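Side-chain contacts in putative transcriptional regulator (MarR/EmrR family) (Acinetobacter sp. ADP1, PDB 3NRV), which probably binds DNA and regulates transcription as a dimeric winged helix-turn-helix protein of the MarR family: residues E117-K120 with Q121-E125; G39-E42 with W43-S47; I7-D10 with R11-T14; T101-G104 with Q105-Y108. All blocks are in the same frame, centred on the assembly; numbering follows the deposited sequence.

All four contacts are local: each joins two adjoining pieces of chain, so none closes a long loop, and they follow in series without nesting or crossing. Interaction 3 comes first and leads into helix 13-36. Interaction 2 forms the first turns of helix 40-51. Interactions 4 and 1 lie at the start and end of helix 102-122, their centres about 25 Å apart. Interactions 2 and 4 touch, with I46 CD1 3.6 Å from L107 CD2, and so pack helix 40-51 against helix 102-122. Across the dimer, E119 of interaction 1 bonds the start of helix 13-36 in the second subunit, which is where interaction 3 lies.

Interaction 1: residues E117-K120 with Q121-E125; sequences EREK and QLLEE
Q121 N donates to E117 O at 2.9 Å, and L122 N donates to R118 O at 3.0 Å. These are i to i+4 bonds of the last turn of helix 102-122. L123 N then gives a longer bond to E119 O (3.2 Å) and a weak one to K120 O (3.3 Å). The backbone leaves helical angles at L123, so the donor is shared between two carbonyls where the helix runs out.

The side chains follow the same i to i+4 spacing. E119 holds CG opposite its backbone N (chi1 163°) and bends at chi2 (82°). This brings OE2 to 3.4 Å from L123 CD1, the two side chains crossing at a slant. It is a contact of a carboxylate oxygen with a methyl, not a polar bond. The polar partners of E119 lie on the second subunit: OE2 takes the backbone N of A13 there, and OE1 pairs with OG1 of T14. Both carboxylate oxygens are thus satisfied at the start of a helix, whose dipole would probably favour the negative charge.

Further out, E124 CG rests 3.5 Å from K120 O, while its OE1 makes a salt bridge to K144 of the second subunit. Q121 CB lies 3.5 Å from E117 O. K120 runs out as an extended chain on the exposed side.

R118 reaches helix 13-36 of its own chain, where it bonds S28 and packs on K27 and A31. L122 and L123 face the second subunit, touching its T14 and L141. The end of helix 102-122 is therefore part of the dimer interface typical of MarR proteins.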
loop_
_atom_site.group_PDB
_atom_site.type_symbol
_atom_site.label_atom_id
_atom_site.label_comp_id
_atom_site.label_asym_id
_atom_site.label_seq_id
_atom_site.Cartn_x
_atom_site.Cartn_y
_atom_site.Cartn_z
ATOM N N GLU C 117 -12.103 1.454 13.377
ATOM C CA GLU C 117 -13.013 2.526 12.987
ATOM C C GLU C 117 -12.806 3.000 11.550
ATOM O O GLU C 117 -13.775 3.245 10.834
ATOM C CB GLU C 117 -12.977 3.688 13.991
ATOM C CG GLU C 117 -13.722 3.350 15.278
ATOM C CD GLU C 117 -15.070 2.676 15.014
ATOM O OE1 GLU C 117 -15.976 3.343 14.465
ATOM O OE2 GLU C 117 -15.225 1.479 15.355
ATOM N N ARG C 118 -11.553 3.109 11.114
ATOM C CA ARG C 118 -11.278 3.515 9.739
ATOM C C ARG C 118 -11.769 2.488 8.712
ATOM O O ARG C 118 -12.219 2.855 7.624
ATOM C CB ARG C 118 -9.784 3.831 9.549
ATOM C CG ARG C 118 -9.327 5.087 10.341
ATOM C CD ARG C 118 -7.842 5.373 10.172
ATOM N NE ARG C 118 -7.495 5.681 8.781
ATOM C CZ ARG C 118 -7.668 6.877 8.218
ATOM N NH1 ARG C 118 -8.198 7.868 8.920
ATOM N NH2 ARG C 118 -7.335 7.082 6.953
ATOM N N GLU C 119 -11.680 1.202 9.057
ATOM C CA GLU C 119 -12.106 0.124 8.166
ATOM C C GLU C 119 -13.628 0.135 8.070
ATOM O O GLU C 119 -14.201 -0.010 6.986
ATOM C CB GLU C 119 -11.603 -1.231 8.703
ATOM C CG GLU C 119 -12.287 -2.473 8.141
ATOM C CD GLU C 119 -11.733 -2.902 6.779
ATOM O OE1 GLU C 119 -10.803 -2.235 6.259
ATOM O OE2 GLU C 119 -12.242 -3.905 6.222
ATOM N N LYS C 120 -14.271 0.300 9.215
ATOM C CA LYS C 120 -15.720 0.455 9.259
ATOM C C LYS C 120 -16.155 1.618 8.374
ATOM O O LYS C 120 -17.086 1.496 7.593
ATOM C CB LYS C 120 -16.187 0.670 10.693
ATOM C CG LYS C 120 -17.699 0.741 10.850
ATOM C CD LYS C 120 -18.076 0.987 12.302
ATOM C CE LYS C 120 -19.565 1.290 12.453
ATOM N NZ LYS C 120 -19.874 1.773 13.829
ATOM N N GLN C 121 -15.449 2.742 8.467
ATOM C CA GLN C 121 -15.781 3.898 7.645
ATOM C C GLN C 121 -15.637 3.598 6.151
ATOM O O GLN C 121 -16.526 3.921 5.358
ATOM C CB GLN C 121 -14.937 5.119 8.056
ATOM C CG GLN C 121 -15.247 6.354 7.237
ATOM C CD GLN C 121 -14.475 7.576 7.695
ATOM O OE1 GLN C 121 -13.434 7.459 8.345
ATOM N NE2 GLN C 121 -14.977 8.759 7.345
ATOM N N LEU C 122 -14.531 2.960 5.767
ATOM C CA LEU C 122 -14.273 2.617 4.365
ATOM C C LEU C 122 -15.423 1.804 3.741
ATOM O O LEU C 122 -15.774 1.984 2.564
ATOM C CB LEU C 122 -12.973 1.804 4.258
ATOM C CG LEU C 122 -12.538 1.341 2.859
ATOM C CD1 LEU C 122 -12.242 2.528 1.924
ATOM C CD2 LEU C 122 -11.310 0.414 2.964
ATOM N N LEU C 123 -15.991 0.894 4.528
ATOM C CA LEU C 123 -17.051 0.003 4.038
ATOM C C LEU C 123 -18.471 0.450 4.432
ATOM O O LEU C 123 -19.420 -0.307 4.262
ATOM C CB LEU C 123 -16.810 -1.428 4.554
ATOM C CG LEU C 123 -15.431 -2.016 4.202
ATOM C CD1 LEU C 123 -15.268 -3.438 4.765
ATOM C CD2 LEU C 123 -15.242 -2.031 2.696
ATOM N N GLU C 124 -18.600 1.665 4.971
ATOM C CA GLU C 124 -19.885 2.217 5.443
ATOM C C GLU C 124 -21.057 2.030 4.492
ATOM O O GLU C 124 -22.178 1.776 4.925
ATOM C CB GLU C 124 -19.753 3.723 5.667
ATOM C CG GLU C 124 -19.304 4.100 7.015
ATOM C CD GLU C 124 -19.186 5.593 7.161
ATOM O OE1 GLU C 124 -19.145 6.304 6.128
ATOM O OE2 GLU C 124 -19.122 6.043 8.318
ATOM N N GLU C 125 -20.800 2.217 3.205
ATOM C CA GLU C 125 -21.840 2.125 2.188
ATOM C C GLU C 125 -21.984 0.738 1.558
ATOM O O GLU C 125 -22.685 0.592 0.561
ATOM C CB GLU C 125 -21.578 3.143 1.069
ATOM C CG GLU C 125 -21.113 4.508 1.562
ATOM C CD GLU C 125 -22.165 5.227 2.385
ATOM O OE1 GLU C 125 -23.338 4.794 2.366
ATOM O OE2 GLU C 125 -21.820 6.223 3.059
#

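Interaction 2: residues G39-E42 with W43-S47; sequences GMTE and WRIIS
M40 and W43 make a Met-aromatic contact on the first turn of helix 40-51. M40 is present as selenomethionine. Its SE lies 5.3 Å from the centroid of the W43 five-membered ring, at the ring edge (82° off the normal). CD1 is the ring atom it meets, 4.1 Å from SE. The M40 side chain starts opposite its backbone N (chi1 167°) and bends at chi2 (59°), which carries SE forward along the helix, toward W43 and R44. SE then also reaches R44 CG at 4.1 Å. That CG is tucked 3.2 Å from M40 O, the carbonyl that accepts from R44 N.

G39 is the N-cap. With no side chain of its own, it supplies only the backbone part of the cap. G39 N donates to E42 OE1 at 2.8 Å, which is one half of a capping box, and OE1 uses its anti lone pair. The other carboxylate oxygen, E42 OE2, makes a salt bridge to K81.

In the winged helix fold of MarR proteins this helix packs against helix 68-80 of the helix-turn-helix, which helices 57-64 and 68-80 form here. T41, E42 and I45 touch T74 of helix 68-80. W43 stacks on Y32 and also reaches A111 and A115 of helix 102-122.

On the dimer side a water joins T41 to R44. It donates to T41 OG1 at 2.6 Å and accepts from R44 NH1 at 3.0 Å, in the guanidinium plane. R44 NH2 bonds L64 O, and NH1 also reaches N22 of the second subunit. T41 OG1 bonds D62 O of that same subunit.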
loop_
_atom_site.group_PDB
_atom_site.type_symbol
_atom_site.label_atom_id
_atom_site.label_comp_id
_atom_site.label_asym_id
_atom_site.label_seq_id
_atom_site.Cartn_x
_atom_site.Cartn_y
_atom_site.Cartn_z
ATOM N N GLY C 39 4.121 6.276 11.362
ATOM C CA GLY C 39 3.636 6.295 9.989
ATOM C C GLY C 39 2.742 5.105 9.672
ATOM O O GLY C 39 2.622 4.168 10.474
HETATM N N MSE C 40 2.109 5.138 8.502
HETATM C CA MSE C 40 1.209 4.067 8.069
HETATM C C MSE C 40 1.970 2.744 7.935
HETATM O O MSE C 40 1.488 1.673 8.309
HETATM C CB MSE C 40 0.566 4.465 6.716
HETATM C CG MSE C 40 -0.164 3.315 5.966
HETATM SE SE MSE C 40 -1.569 2.663 7.205
HETATM C CE MSE C 40 -2.813 1.866 5.932
ATOM N N THR C 41 3.177 2.811 7.398
ATOM C CA THR C 41 3.944 1.585 7.201
ATOM C C THR C 41 4.390 0.970 8.529
ATOM O O THR C 41 4.354 -0.250 8.709
ATOM C CB THR C 41 5.119 1.801 6.237
ATOM O OG1 THR C 41 4.589 2.148 4.949
ATOM C CG2 THR C 41 5.958 0.526 6.124
ATOM N N GLU C 42 4.787 1.814 9.472
ATOM C CA GLU C 42 5.021 1.335 10.839
ATOM C C GLU C 42 3.795 0.609 11.396
ATOM O O GLU C 42 3.916 -0.493 11.954
ATOM C CB GLU C 42 5.436 2.505 11.745
ATOM C CG GLU C 42 6.856 2.959 11.401
ATOM C CD GLU C 42 7.301 4.210 12.136
ATOM O OE1 GLU C 42 6.499 5.140 12.303
ATOM O OE2 GLU C 42 8.472 4.259 12.539
ATOM N N TRP C 43 2.627 1.234 11.260
ATOM C CA TRP C 43 1.368 0.623 11.715
ATOM C C TRP C 43 1.099 -0.733 11.029
ATOM O O TRP C 43 0.731 -1.701 11.680
ATOM C CB TRP C 43 0.156 1.571 11.520
ATOM C CG TRP C 43 -1.107 0.810 11.672
ATOM C CD1 TRP C 43 -2.005 0.476 10.696
ATOM C CD2 TRP C 43 -1.559 0.168 12.871
ATOM N NE1 TRP C 43 -3.009 -0.310 11.231
ATOM C CE2 TRP C 43 -2.755 -0.513 12.554
ATOM C CE3 TRP C 43 -1.073 0.122 14.178
ATOM C CZ2 TRP C 43 -3.474 -1.225 13.510
ATOM C CZ3 TRP C 43 -1.793 -0.590 15.123
ATOM C CH2 TRP C 43 -2.977 -1.252 14.781
ATOM N N ARG C 44 1.277 -0.804 9.711
ATOM C CA ARG C 44 1.037 -2.061 9.001
ATOM C C ARG C 44 1.892 -3.192 9.579
ATOM O O ARG C 44 1.438 -4.322 9.759
ATOM C CB ARG C 44 1.299 -1.898 7.486
ATOM C CG ARG C 44 0.348 -0.881 6.792
ATOM C CD ARG C 44 0.658 -0.749 5.288
ATOM N NE ARG C 44 0.348 -2.003 4.587
ATOM C CZ ARG C 44 0.851 -2.367 3.404
ATOM N NH1 ARG C 44 1.715 -1.585 2.780
ATOM N NH2 ARG C 44 0.488 -3.528 2.852
ATOM N N ILE C 45 3.140 -2.881 9.886
ATOM C CA ILE C 45 4.026 -3.899 10.420
ATOM C C ILE C 45 3.667 -4.297 11.859
ATOM O O ILE C 45 3.635 -5.475 12.192
ATOM C CB ILE C 45 5.486 -3.447 10.325
ATOM C CG1 ILE C 45 5.905 -3.501 8.852
ATOM C CG2 ILE C 45 6.364 -4.352 11.160
ATOM C CD1 ILE C 45 7.245 -2.849 8.557
ATOM N N ILE C 46 3.404 -3.303 12.700
ATOM C CA ILE C 46 2.968 -3.564 14.071
ATOM C C ILE C 46 1.748 -4.480 14.067
ATOM O O ILE C 46 1.658 -5.444 14.844
ATOM C CB ILE C 46 2.689 -2.219 14.807
ATOM C CG1 ILE C 46 4.024 -1.597 15.223
ATOM C CG2 ILE C 46 1.806 -2.419 16.031
ATOM C CD1 ILE C 46 3.930 -0.140 15.436
ATOM N N SER C 47 0.811 -4.199 13.172
ATOM C CA SER C 47 -0.409 -4.992 13.109
ATOM C C SER C 47 -0.112 -6.437 12.670
ATOM O O SER C 47 -0.738 -7.391 13.148
ATOM C CB SER C 47 -1.447 -4.321 12.203
ATOM O OG SER C 47 -2.533 -5.196 11.966
HETATM O O HOH W 1 2.761 1.184 3.308
#

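Interaction 3: residues I7-D10 with R11-T14; sequences INID and RHAT. With SO4 (sulfate ion), chain M.
I9 and H12 form the close part of this contact, at the ends of a type I beta turn just before helix 13-36. H12 N donates to I9 O at 3.0 Å. The two CB atoms are 3.8 Å apart, so the side chains start out in contact. I9 carries CG1 between its backbone N and carbonyl carbon (chi1 50°) and goes on to pack on A15 and M19. Both residues are buried. H12 is the N-cap of the helix, and its ND1 accepts from A15 N. I9 O also takes the side chain of Q16.

An Asx turn overlaps the beta turn, starting one residue earlier. N8 OD1 accepts from D10 N at 2.9 Å, with the donor standing above the carbonyl plane. N8 ND2 returns a weak bond to D10 OD2 (3.2 Å).

The other side of the turn is looser and more exposed. N8 and R11 do not bond directly. A water spans them, donating to N8 OD1 at 3.0 Å and accepting from R11 N at 2.8 Å. R11 bends at chi2 and chi3 and holds a sulfate, probably from the crystallisation liquor. Its NH2 also makes a salt bridge to D132 of the second subunit. The sulfate lies at the guanidinium edge, in plane. R11 NE reaches its O2 only weakly, at 3.3 Å, whereas NH2 meets O3 at 2.6 Å and 169°.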
loop_
_atom_site.group_PDB
_atom_site.type_symbol
_atom_site.label_atom_id
_atom_site.label_comp_id
_atom_site.label_asym_id
_atom_site.label_seq_id
_atom_site.Cartn_x
_atom_site.Cartn_y
_atom_site.Cartn_z
ATOM N N ILE C 7 -7.130 10.424 -21.132
ATOM C CA ILE C 7 -7.051 8.978 -21.331
ATOM C C ILE C 7 -7.868 8.227 -20.277
ATOM O O ILE C 7 -7.775 8.512 -19.078
ATOM C CB ILE C 7 -5.588 8.481 -21.344
ATOM C CG1 ILE C 7 -4.809 9.169 -22.469
ATOM C CG2 ILE C 7 -5.533 6.968 -21.524
ATOM C CD1 ILE C 7 -3.318 8.920 -22.429
ATOM N N ASN C 8 -8.674 7.270 -20.731
ATOM C CA ASN C 8 -9.590 6.570 -19.838
ATOM C C ASN C 8 -8.974 5.311 -19.235
ATOM O O ASN C 8 -8.663 4.349 -19.942
ATOM C CB ASN C 8 -10.899 6.232 -20.554
ATOM C CG ASN C 8 -11.938 5.641 -19.615
ATOM O OD1 ASN C 8 -11.704 4.614 -18.979
ATOM N ND2 ASN C 8 -13.091 6.292 -19.524
ATOM N N ILE C 9 -8.800 5.324 -17.918
ATOM C CA ILE C 9 -8.248 4.173 -17.220
ATOM C C ILE C 9 -9.238 3.657 -16.172
ATOM O O ILE C 9 -8.861 2.953 -15.233
ATOM C CB ILE C 9 -6.868 4.480 -16.589
ATOM C CG1 ILE C 9 -6.910 5.770 -15.769
ATOM C CG2 ILE C 9 -5.786 4.585 -17.666
ATOM C CD1 ILE C 9 -5.564 6.106 -15.134
ATOM N N ASP C 10 -10.508 3.996 -16.367
ATOM C CA ASP C 10 -11.589 3.518 -15.510
ATOM C C ASP C 10 -11.629 1.997 -15.406
ATOM O O ASP C 10 -11.922 1.454 -14.343
ATOM C CB ASP C 10 -12.940 4.009 -16.029
ATOM C CG ASP C 10 -13.069 5.513 -15.985
ATOM O OD1 ASP C 10 -12.136 6.183 -15.482
ATOM O OD2 ASP C 10 -14.107 6.024 -16.460
ATOM N N ARG C 11 -11.352 1.313 -16.512
ATOM C CA ARG C 11 -11.410 -0.143 -16.523
ATOM C C ARG C 11 -10.015 -0.736 -16.457
ATOM O O ARG C 11 -9.790 -1.873 -16.869
ATOM C CB ARG C 11 -12.154 -0.648 -17.758
ATOM C CG ARG C 11 -13.475 0.070 -18.012
ATOM C CD ARG C 11 -14.563 -0.361 -17.045
ATOM N NE ARG C 11 -14.969 -1.748 -17.266
ATOM C CZ ARG C 11 -16.011 -2.330 -16.675
ATOM N NH1 ARG C 11 -16.769 -1.643 -15.828
ATOM N NH2 ARG C 11 -16.298 -3.601 -16.935
ATOM N N HIS C 12 -9.077 0.042 -15.925
ATOM C CA HIS C 12 -7.710 -0.425 -15.705
ATOM C C HIS C 12 -7.578 -0.827 -14.226
ATOM O O HIS C 12 -7.474 0.037 -13.345
ATOM C CB HIS C 12 -6.732 0.700 -16.054
ATOM C CG HIS C 12 -5.311 0.258 -16.204
ATOM N ND1 HIS C 12 -4.587 -0.297 -15.171
ATOM C CD2 HIS C 12 -4.462 0.333 -17.259
ATOM C CE1 HIS C 12 -3.361 -0.566 -15.586
ATOM N NE2 HIS C 12 -3.258 -0.192 -16.849
ATOM N N ALA C 13 -7.607 -2.132 -13.961
ATOM C CA ALA C 13 -7.662 -2.643 -12.600
ATOM C C ALA C 13 -6.455 -2.208 -11.785
ATOM O O ALA C 13 -6.602 -1.738 -10.656
ATOM C CB ALA C 13 -7.785 -4.154 -12.587
ATOM N N THR C 14 -5.269 -2.389 -12.351
ATOM C CA THR C 14 -4.048 -1.976 -11.675
ATOM C C THR C 14 -4.094 -0.487 -11.306
ATOM O O THR C 14 -3.829 -0.116 -10.164
ATOM C CB THR C 14 -2.810 -2.289 -12.530
ATOM O OG1 THR C 14 -2.685 -3.709 -12.650
ATOM C CG2 THR C 14 -1.560 -1.736 -11.879
HETATM S S SO4 M . -13.854 -4.627 -19.398
HETATM O O1 SO4 M . -13.589 -5.689 -20.368
HETATM O O2 SO4 M . -14.470 -3.486 -20.070
HETATM O O3 SO4 M . -14.762 -5.135 -18.372
HETATM O O4 SO4 M . -12.603 -4.201 -18.772
HETATM O O HOH W 2 -10.333 1.960 -19.077
#

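Interaction 4: residues T101-G104 with Q105-Y108; sequences TEMG and QELY
T101 and Q105 meet on the first turn of helix 102-122, where T101 OG1 is gripped by several groups. From the N-cap position of the helix it accepts a capping bond from G104 N at 3.1 Å. It also bonds K82 O and, weakly, Y83 O. The backbone of T101 adds a bond of its own: T101 O accepts from Q105 N at 2.9 Å. The next three bonds of the helix, E106 to E102, L107 to M103 and Y108 to G104, repeat the pattern.

Q105 and E106 both send CG back toward the start of the helix (chi1 -67° and -69°). Q105 CG lies 3.3 Å from T101 O. E106 CG lies equally close to E102 O, and its OE1 passes 3.5 Å from M103 CA. M103, a selenomethionine, crosses the E106 side chain at a slant, with CG 4.1 Å from OE1.

L107 and Y108 turn to the buried side. Both pack on I46 of helix 40-51, and L107 also meets Y83, so the helix start is joined to the winged helix domain. Y108 OH makes weak bonds to K6 N and I7 N of the second subunit.

On the outer side E102 OE2 and E106 OE2 are 4.7 Å apart. Their like charges probably repel mildly, and the nearby N-terminal end of the helix would be expected to offset this in part.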
loop_
_atom_site.group_PDB
_atom_site.type_symbol
_atom_site.label_atom_id
_atom_site.label_comp_id
_atom_site.label_asym_id
_atom_site.label_seq_id
_atom_site.Cartn_x
_atom_site.Cartn_y
_atom_site.Cartn_z
ATOM N N THR C 101 7.682 -5.182 21.496
ATOM C CA THR C 101 8.035 -5.046 22.907
ATOM C C THR C 101 6.720 -4.871 23.682
ATOM O O THR C 101 5.636 -4.850 23.081
ATOM C CB THR C 101 8.876 -3.816 23.135
ATOM O OG1 THR C 101 8.157 -2.680 22.634
ATOM C CG2 THR C 101 10.244 -3.936 22.410
ATOM N N GLU C 102 6.800 -4.739 25.002
ATOM C CA GLU C 102 5.597 -4.431 25.775
ATOM C C GLU C 102 4.976 -3.106 25.305
ATOM O O GLU C 102 3.759 -2.992 25.197
ATOM C CB GLU C 102 5.883 -4.383 27.283
ATOM C CG GLU C 102 4.613 -4.426 28.142
ATOM C CD GLU C 102 4.891 -4.309 29.644
ATOM O OE1 GLU C 102 4.098 -4.860 30.445
ATOM O OE2 GLU C 102 5.899 -3.667 30.022
HETATM N N MSE C 103 5.809 -2.114 25.009
HETATM C CA MSE C 103 5.286 -0.850 24.481
HETATM C C MSE C 103 4.651 -0.999 23.096
HETATM O O MSE C 103 3.649 -0.354 22.799
HETATM C CB MSE C 103 6.349 0.251 24.461
HETATM C CG MSE C 103 5.787 1.598 24.012
HETATM SE SE MSE C 103 6.951 3.150 24.358
HETATM C CE MSE C 103 8.444 2.224 25.171
ATOM N N GLY C 104 5.223 -1.844 22.241
ATOM C CA GLY C 104 4.615 -2.079 20.946
ATOM C C GLY C 104 3.271 -2.783 21.083
ATOM O O GLY C 104 2.337 -2.510 20.332
ATOM N N GLN C 105 3.159 -3.693 22.045
ATOM C CA GLN C 105 1.873 -4.341 22.305
ATOM C C GLN C 105 0.833 -3.321 22.805
ATOM O O GLN C 105 -0.336 -3.396 22.453
ATOM C CB GLN C 105 2.037 -5.490 23.316
ATOM C CG GLN C 105 2.852 -6.666 22.773
ATOM C CD GLN C 105 3.123 -7.756 23.805
ATOM O OE1 GLN C 105 3.004 -7.536 25.004
ATOM N NE2 GLN C 105 3.511 -8.935 23.332
ATOM N N GLU C 106 1.263 -2.388 23.647
ATOM C CA GLU C 106 0.355 -1.341 24.169
ATOM C C GLU C 106 -0.087 -0.444 23.014
ATOM O O GLU C 106 -1.260 -0.104 22.888
ATOM C CB GLU C 106 1.063 -0.484 25.208
ATOM C CG GLU C 106 1.389 -1.190 26.515
ATOM C CD GLU C 106 2.385 -0.389 27.339
ATOM O OE1 GLU C 106 2.986 0.543 26.788
ATOM O OE2 GLU C 106 2.591 -0.692 28.527
ATOM N N LEU C 107 0.865 -0.082 22.158
ATOM C CA LEU C 107 0.540 0.718 20.976
ATOM C C LEU C 107 -0.523 -0.002 20.144
ATOM O O LEU C 107 -1.550 0.584 19.756
ATOM C CB LEU C 107 1.799 0.991 20.151
ATOM C CG LEU C 107 1.586 1.737 18.826
ATOM C CD1 LEU C 107 0.827 3.051 19.063
ATOM C CD2 LEU C 107 2.914 1.993 18.141
ATOM N N TYR C 108 -0.310 -1.292 19.904
ATOM C CA TYR C 108 -1.272 -2.038 19.106
ATOM C C TYR C 108 -2.650 -2.012 19.758
ATOM O O TYR C 108 -3.673 -1.835 19.095
ATOM C CB TYR C 108 -0.823 -3.488 18.885
ATOM C CG TYR C 108 -1.850 -4.258 18.106
ATOM C CD1 TYR C 108 -1.929 -4.151 16.723
ATOM C CD2 TYR C 108 -2.780 -5.062 18.765
ATOM C CE1 TYR C 108 -2.908 -4.838 16.006
ATOM C CE2 TYR C 108 -3.751 -5.753 18.065
ATOM C CZ TYR C 108 -3.810 -5.645 16.691
ATOM O OH TYR C 108 -4.781 -6.347 16.020
#